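PDB 3A3J: PBP5 from Haemophilus influenzae, which removes the terminal D-alanine from peptidoglycan precursors of the cell wall as a D-alanyl-D-alanine carboxypeptidase. Local coordinates for residues A[2-14]-A[22-34]. Residues are numbered along the deposited sequence; the frame is centred on the assembly and turned at random.
Sequences VTPPQITAQTYVL and ILTALNPDQRQYP
Tyr12 and Leu26 form an antiparallel hydrogen-bonded pair, with Tyr12 N to Leu26 O at 3.0 Å and Leu26 N to Tyr12 O at 3.1 Å. Val13 and Ala25 follow as a non-hydrogen-bonded pair. Beyond them the chain turns a corner at Thr24, and Leu23 N still donates to Leu14 O. The Tyr12 ring lies flat against the edge strand. Its CG sits between the backbone N and the carbonyl carbon (chi1 65°), which folds the ring over the Leu26 backbone. Leu26 N stands 3.8 Å above the ring centre, and Leu26 CB also packs on this face. Ile7 CG2 lies against the opposite face, offset toward the rim, and Thr24 CG2 meets the edge. On the other side of the sheet, Val13 CG2 touches Ile22 CG2 at 3.6 Å and also meets Ala25 CB; helix 151-164 packs against Val13 there. Two side-chain amides tie the far end. Asn27 ND2 donates to the backbone O of Gln10 at 3.2 Å. Gln32 NE2 donates to Gln10 OE1, also at 3.2 Å, in the carbonyl plane, although the two amide planes are 81° apart. The same NE2 makes a weak bond to Gln30 OE1. Gln10 and Thr11 form a classic beta bulge opposite Met230. The pairing makes 25-26 one of the two outermost strands, beside 11-16, in the five-stranded antiparallel sheet of the serine beta-lactamase-like fold shared by penicillin-binding proteins, away from the active site.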
loop_
_atom_site.group_PDB
_atom_site.type_symbol
_atom_site.label_atom_id
_atom_site.label_comp_id
_atom_site.label_asym_id
_atom_site.label_seq_id
_atom_site.Cartn_x
_atom_site.Cartn_y
_atom_site.Cartn_z
ATOM N N VAL A 2 -17.210 -10.438 -13.789
ATOM C CA VAL A 2 -17.873 -11.708 -13.512
ATOM C C VAL A 2 -18.343 -11.696 -12.071
ATOM O O VAL A 2 -18.350 -10.636 -11.432
ATOM C CB VAL A 2 -16.921 -12.897 -13.689
ATOM C CG1 VAL A 2 -16.571 -13.101 -15.172
ATOM C CG2 VAL A 2 -15.680 -12.701 -12.820
ATOM N N THR A 3 -18.740 -12.857 -11.552
ATOM C CA THR A 3 -19.273 -12.933 -10.191
ATOM C C THR A 3 -18.181 -12.720 -9.142
ATOM O O THR A 3 -17.199 -13.459 -9.092
ATOM C CB THR A 3 -19.961 -14.285 -9.899
ATOM O OG1 THR A 3 -20.840 -14.621 -10.979
ATOM C CG2 THR A 3 -20.753 -14.246 -8.554
ATOM N N PRO A 4 -18.342 -11.681 -8.320
ATOM C CA PRO A 4 -17.521 -11.477 -7.118
ATOM C C PRO A 4 -17.783 -12.576 -6.066
ATOM O O PRO A 4 -18.913 -13.066 -5.964
ATOM C CB PRO A 4 -18.021 -10.116 -6.590
ATOM C CG PRO A 4 -19.390 -9.909 -7.235
ATOM C CD PRO A 4 -19.266 -10.564 -8.578
ATOM N N PRO A 5 -16.764 -12.963 -5.271
ATOM C CA PRO A 5 -17.093 -13.996 -4.310
ATOM C C PRO A 5 -17.942 -13.419 -3.205
ATOM O O PRO A 5 -18.087 -12.204 -3.075
ATOM C CB PRO A 5 -15.723 -14.457 -3.760
ATOM C CG PRO A 5 -14.691 -13.537 -4.365
ATOM C CD PRO A 5 -15.455 -12.367 -4.982
ATOM N N GLN A 6 -18.536 -14.310 -2.439
ATOM C CA GLN A 6 -19.296 -13.922 -1.288
ATOM C C GLN A 6 -18.358 -13.936 -0.075
ATOM O O GLN A 6 -17.774 -14.961 0.239
ATOM C CB GLN A 6 -20.450 -14.889 -1.112
ATOM C CG GLN A 6 -21.027 -14.846 0.260
ATOM C CD GLN A 6 -21.949 -13.669 0.437
ATOM O OE1 GLN A 6 -21.966 -13.024 1.501
ATOM N NE2 GLN A 6 -22.744 -13.377 -0.604
ATOM N N ILE A 7 -18.235 -12.794 0.605
ATOM C CA ILE A 7 -17.151 -12.533 1.569
ATOM C C ILE A 7 -17.802 -12.217 2.874
ATOM O O ILE A 7 -18.718 -11.405 2.913
ATOM C CB ILE A 7 -16.366 -11.335 1.103
ATOM C CG1 ILE A 7 -15.738 -11.680 -0.247
ATOM C CG2 ILE A 7 -15.260 -10.924 2.112
ATOM C CD1 ILE A 7 -14.671 -12.784 -0.137
ATOM N N THR A 8 -17.372 -12.882 3.935
ATOM C CA THR A 8 -17.893 -12.616 5.264
ATOM C C THR A 8 -17.064 -11.509 5.901
ATOM O O THR A 8 -16.000 -11.790 6.484
ATOM C CB THR A 8 -17.724 -13.885 6.091
ATOM O OG1 THR A 8 -18.811 -14.743 5.813
ATOM C CG2 THR A 8 -17.723 -13.632 7.553
ATOM N N ALA A 9 -17.487 -10.258 5.772
ATOM C CA ALA A 9 -16.703 -9.162 6.357
ATOM C C ALA A 9 -17.507 -7.910 6.246
ATOM O O ALA A 9 -18.257 -7.748 5.300
ATOM C CB ALA A 9 -15.413 -8.990 5.638
ATOM N N GLN A 10 -17.341 -6.993 7.183
ATOM C CA GLN A 10 -18.154 -5.798 7.164
ATOM C C GLN A 10 -17.742 -4.946 5.992
ATOM O O GLN A 10 -18.580 -4.313 5.365
ATOM C CB GLN A 10 -17.993 -5.032 8.469
ATOM C CG GLN A 10 -18.532 -5.734 9.703
ATOM C CD GLN A 10 -18.710 -4.726 10.884
ATOM O OE1 GLN A 10 -18.276 -3.578 10.809
ATOM N NE2 GLN A 10 -19.328 -5.171 11.958
ATOM N N THR A 11 -16.458 -4.980 5.639
ATOM C CA THR A 11 -15.893 -4.061 4.681
ATOM C C THR A 11 -14.739 -4.820 4.086
ATOM O O THR A 11 -14.163 -5.635 4.796
ATOM C CB THR A 11 -15.260 -2.868 5.488
ATOM O OG1 THR A 11 -16.255 -1.906 5.820
ATOM C CG2 THR A 11 -14.152 -2.273 4.822
ATOM N N TYR A 12 -14.375 -4.547 2.824
ATOM C CA TYR A 12 -13.214 -5.117 2.218
ATOM C C TYR A 12 -12.889 -4.513 0.873
ATOM O O TYR A 12 -13.726 -3.885 0.216
ATOM C CB TYR A 12 -13.415 -6.625 2.025
ATOM C CG TYR A 12 -14.518 -7.063 1.044
ATOM C CD1 TYR A 12 -14.286 -7.160 -0.337
ATOM C CD2 TYR A 12 -15.741 -7.418 1.514
ATOM C CE1 TYR A 12 -15.311 -7.611 -1.218
ATOM C CE2 TYR A 12 -16.698 -7.860 0.707
ATOM C CZ TYR A 12 -16.509 -7.968 -0.650
ATOM O OH TYR A 12 -17.584 -8.405 -1.389
ATOM N N VAL A 13 -11.682 -4.722 0.416
ATOM C CA VAL A 13 -11.354 -4.195 -0.869
ATOM C C VAL A 13 -10.325 -5.168 -1.408
ATOM O O VAL A 13 -9.590 -5.775 -0.606
ATOM C CB VAL A 13 -10.742 -2.757 -0.769
ATOM C CG1 VAL A 13 -9.261 -2.832 -0.614
ATOM C CG2 VAL A 13 -11.001 -2.000 -2.024
ATOM N N LEU A 14 -10.285 -5.352 -2.739
ATOM C CA LEU A 14 -9.199 -6.079 -3.358
ATOM C C LEU A 14 -8.685 -5.152 -4.463
ATOM O O LEU A 14 -9.515 -4.539 -5.170
ATOM C CB LEU A 14 -9.744 -7.346 -4.044
ATOM C CG LEU A 14 -8.712 -8.151 -4.888
ATOM C CD1 LEU A 14 -7.606 -8.682 -3.916
ATOM C CD2 LEU A 14 -9.313 -9.372 -5.644
ATOM N N ILE A 22 -9.503 -1.300 -8.416
ATOM C CA ILE A 22 -10.245 -2.092 -7.438
ATOM C C ILE A 22 -11.023 -3.211 -8.129
ATOM O O ILE A 22 -11.980 -2.949 -8.831
ATOM C CB ILE A 22 -11.200 -1.199 -6.706
ATOM C CG1 ILE A 22 -10.444 0.044 -6.239
ATOM C CG2 ILE A 22 -11.818 -1.928 -5.541
ATOM C CD1 ILE A 22 -9.288 -0.291 -5.331
ATOM N N LEU A 23 -10.605 -4.458 -7.948
ATOM C CA LEU A 23 -11.245 -5.579 -8.599
ATOM C C LEU A 23 -12.600 -5.925 -8.002
ATOM O O LEU A 23 -13.496 -6.350 -8.723
ATOM C CB LEU A 23 -10.353 -6.785 -8.534
ATOM C CG LEU A 23 -9.146 -6.736 -9.459
ATOM C CD1 LEU A 23 -8.355 -5.554 -9.138
ATOM C CD2 LEU A 23 -8.266 -7.974 -9.346
ATOM N N THR A 24 -12.760 -5.778 -6.687
ATOM C CA THR A 24 -14.074 -5.981 -6.033
ATOM C C THR A 24 -14.056 -5.206 -4.685
ATOM O O THR A 24 -12.998 -4.837 -4.277
ATOM C CB THR A 24 -14.451 -7.509 -5.888
ATOM O OG1 THR A 24 -15.771 -7.592 -5.394
ATOM C CG2 THR A 24 -13.557 -8.313 -4.904
ATOM N N ALA A 25 -15.203 -4.868 -4.070
ATOM C CA ALA A 25 -15.215 -4.084 -2.836
ATOM C C ALA A 25 -16.591 -4.136 -2.163
ATOM O O ALA A 25 -17.600 -4.343 -2.824
ATOM C CB ALA A 25 -14.795 -2.612 -3.104
ATOM N N LEU A 26 -16.620 -3.963 -0.846
ATOM C CA LEU A 26 -17.844 -3.745 -0.079
ATOM C C LEU A 26 -17.534 -2.631 0.941
ATOM O O LEU A 26 -16.595 -2.773 1.717
ATOM C CB LEU A 26 -18.257 -5.035 0.636
ATOM C CG LEU A 26 -19.409 -4.848 1.618
ATOM C CD1 LEU A 26 -20.650 -4.358 0.830
ATOM C CD2 LEU A 26 -19.720 -6.076 2.428
ATOM N N ASN A 27 -18.272 -1.515 0.894
ATOM C CA ASN A 27 -18.068 -0.319 1.726
ATOM C C ASN A 27 -16.605 0.054 1.865
ATOM O O ASN A 27 -16.112 0.166 2.961
ATOM C CB ASN A 27 -18.606 -0.550 3.130
ATOM C CG ASN A 27 -20.016 -1.006 3.122
ATOM O OD1 ASN A 27 -20.839 -0.428 2.439
ATOM N ND2 ASN A 27 -20.324 -2.057 3.888
ATOM N N PRO A 28 -15.928 0.262 0.747
ATOM C CA PRO A 28 -14.501 0.448 0.786
ATOM C C PRO A 28 -14.102 1.731 1.532
ATOM O O PRO A 28 -12.936 1.860 1.919
ATOM C CB PRO A 28 -14.111 0.577 -0.706
ATOM C CG PRO A 28 -15.400 0.929 -1.440
ATOM C CD PRO A 28 -16.515 0.322 -0.622
ATOM N N ASP A 29 -15.033 2.699 1.616
ATOM C CA ASP A 29 -14.772 4.048 2.158
ATOM C C ASP A 29 -15.487 4.187 3.495
ATOM O O ASP A 29 -15.355 5.176 4.176
ATOM C CB ASP A 29 -15.232 5.171 1.208
ATOM C CG ASP A 29 -14.501 5.150 -0.121
ATOM O OD1 ASP A 29 -13.243 5.141 -0.136
ATOM O OD2 ASP A 29 -15.196 5.130 -1.182
ATOM N N GLN A 30 -16.191 3.158 3.931
ATOM C CA GLN A 30 -16.775 3.227 5.284
ATOM C C GLN A 30 -15.688 3.252 6.394
ATOM O O GLN A 30 -14.695 2.510 6.342
ATOM C CB GLN A 30 -17.736 2.095 5.504
ATOM C CG GLN A 30 -18.420 2.129 6.851
ATOM C CD GLN A 30 -19.031 0.775 7.141
ATOM O OE1 GLN A 30 -18.707 0.136 8.134
ATOM N NE2 GLN A 30 -19.847 0.302 6.228
ATOM N N ARG A 31 -15.854 4.139 7.360
ATOM C CA ARG A 31 -14.845 4.293 8.429
ATOM C C ARG A 31 -14.871 3.134 9.465
ATOM O O ARG A 31 -15.935 2.702 9.928
ATOM C CB ARG A 31 -15.006 5.651 9.143
ATOM C CG ARG A 31 -14.654 6.768 8.192
ATOM C CD ARG A 31 -15.025 8.111 8.674
ATOM N NE ARG A 31 -14.388 9.086 7.790
ATOM C CZ ARG A 31 -14.151 10.359 8.126
ATOM N NH1 ARG A 31 -14.529 10.800 9.313
ATOM N NH2 ARG A 31 -13.538 11.191 7.281
ATOM N N GLN A 32 -13.683 2.661 9.808
ATOM C CA GLN A 32 -13.504 1.525 10.651
ATOM C C GLN A 32 -12.377 1.826 11.633
ATOM O O GLN A 32 -11.419 2.546 11.305
ATOM C CB GLN A 32 -13.062 0.326 9.792
ATOM C CG GLN A 32 -14.189 -0.343 9.052
ATOM C CD GLN A 32 -14.903 -1.300 9.944
ATOM O OE1 GLN A 32 -14.303 -1.888 10.818
ATOM N NE2 GLN A 32 -16.168 -1.452 9.742
ATOM N N TYR A 33 -12.480 1.251 12.833
ATOM C CA TYR A 33 -11.371 1.305 13.806
ATOM C C TYR A 33 -10.207 0.509 13.269
ATOM O O TYR A 33 -10.360 -0.668 13.008
ATOM C CB TYR A 33 -11.813 0.729 15.156
ATOM C CG TYR A 33 -12.769 1.616 15.886
ATOM C CD1 TYR A 33 -12.366 2.331 17.027
ATOM C CD2 TYR A 33 -14.069 1.802 15.400
ATOM C CE1 TYR A 33 -13.258 3.190 17.681
ATOM C CE2 TYR A 33 -14.952 2.622 16.045
ATOM C CZ TYR A 33 -14.548 3.303 17.188
ATOM O OH TYR A 33 -15.453 4.114 17.819
ATOM N N PRO A 34 -9.033 1.136 13.074
ATOM C CA PRO A 34 -7.972 0.367 12.392
ATOM C C PRO A 34 -7.258 -0.652 13.283
ATOM O O PRO A 34 -6.668 -1.628 12.752
ATOM C CB PRO A 34 -6.986 1.436 11.935
ATOM C CG PRO A 34 -7.171 2.553 12.963
ATOM C CD PRO A 34 -8.641 2.541 13.324
#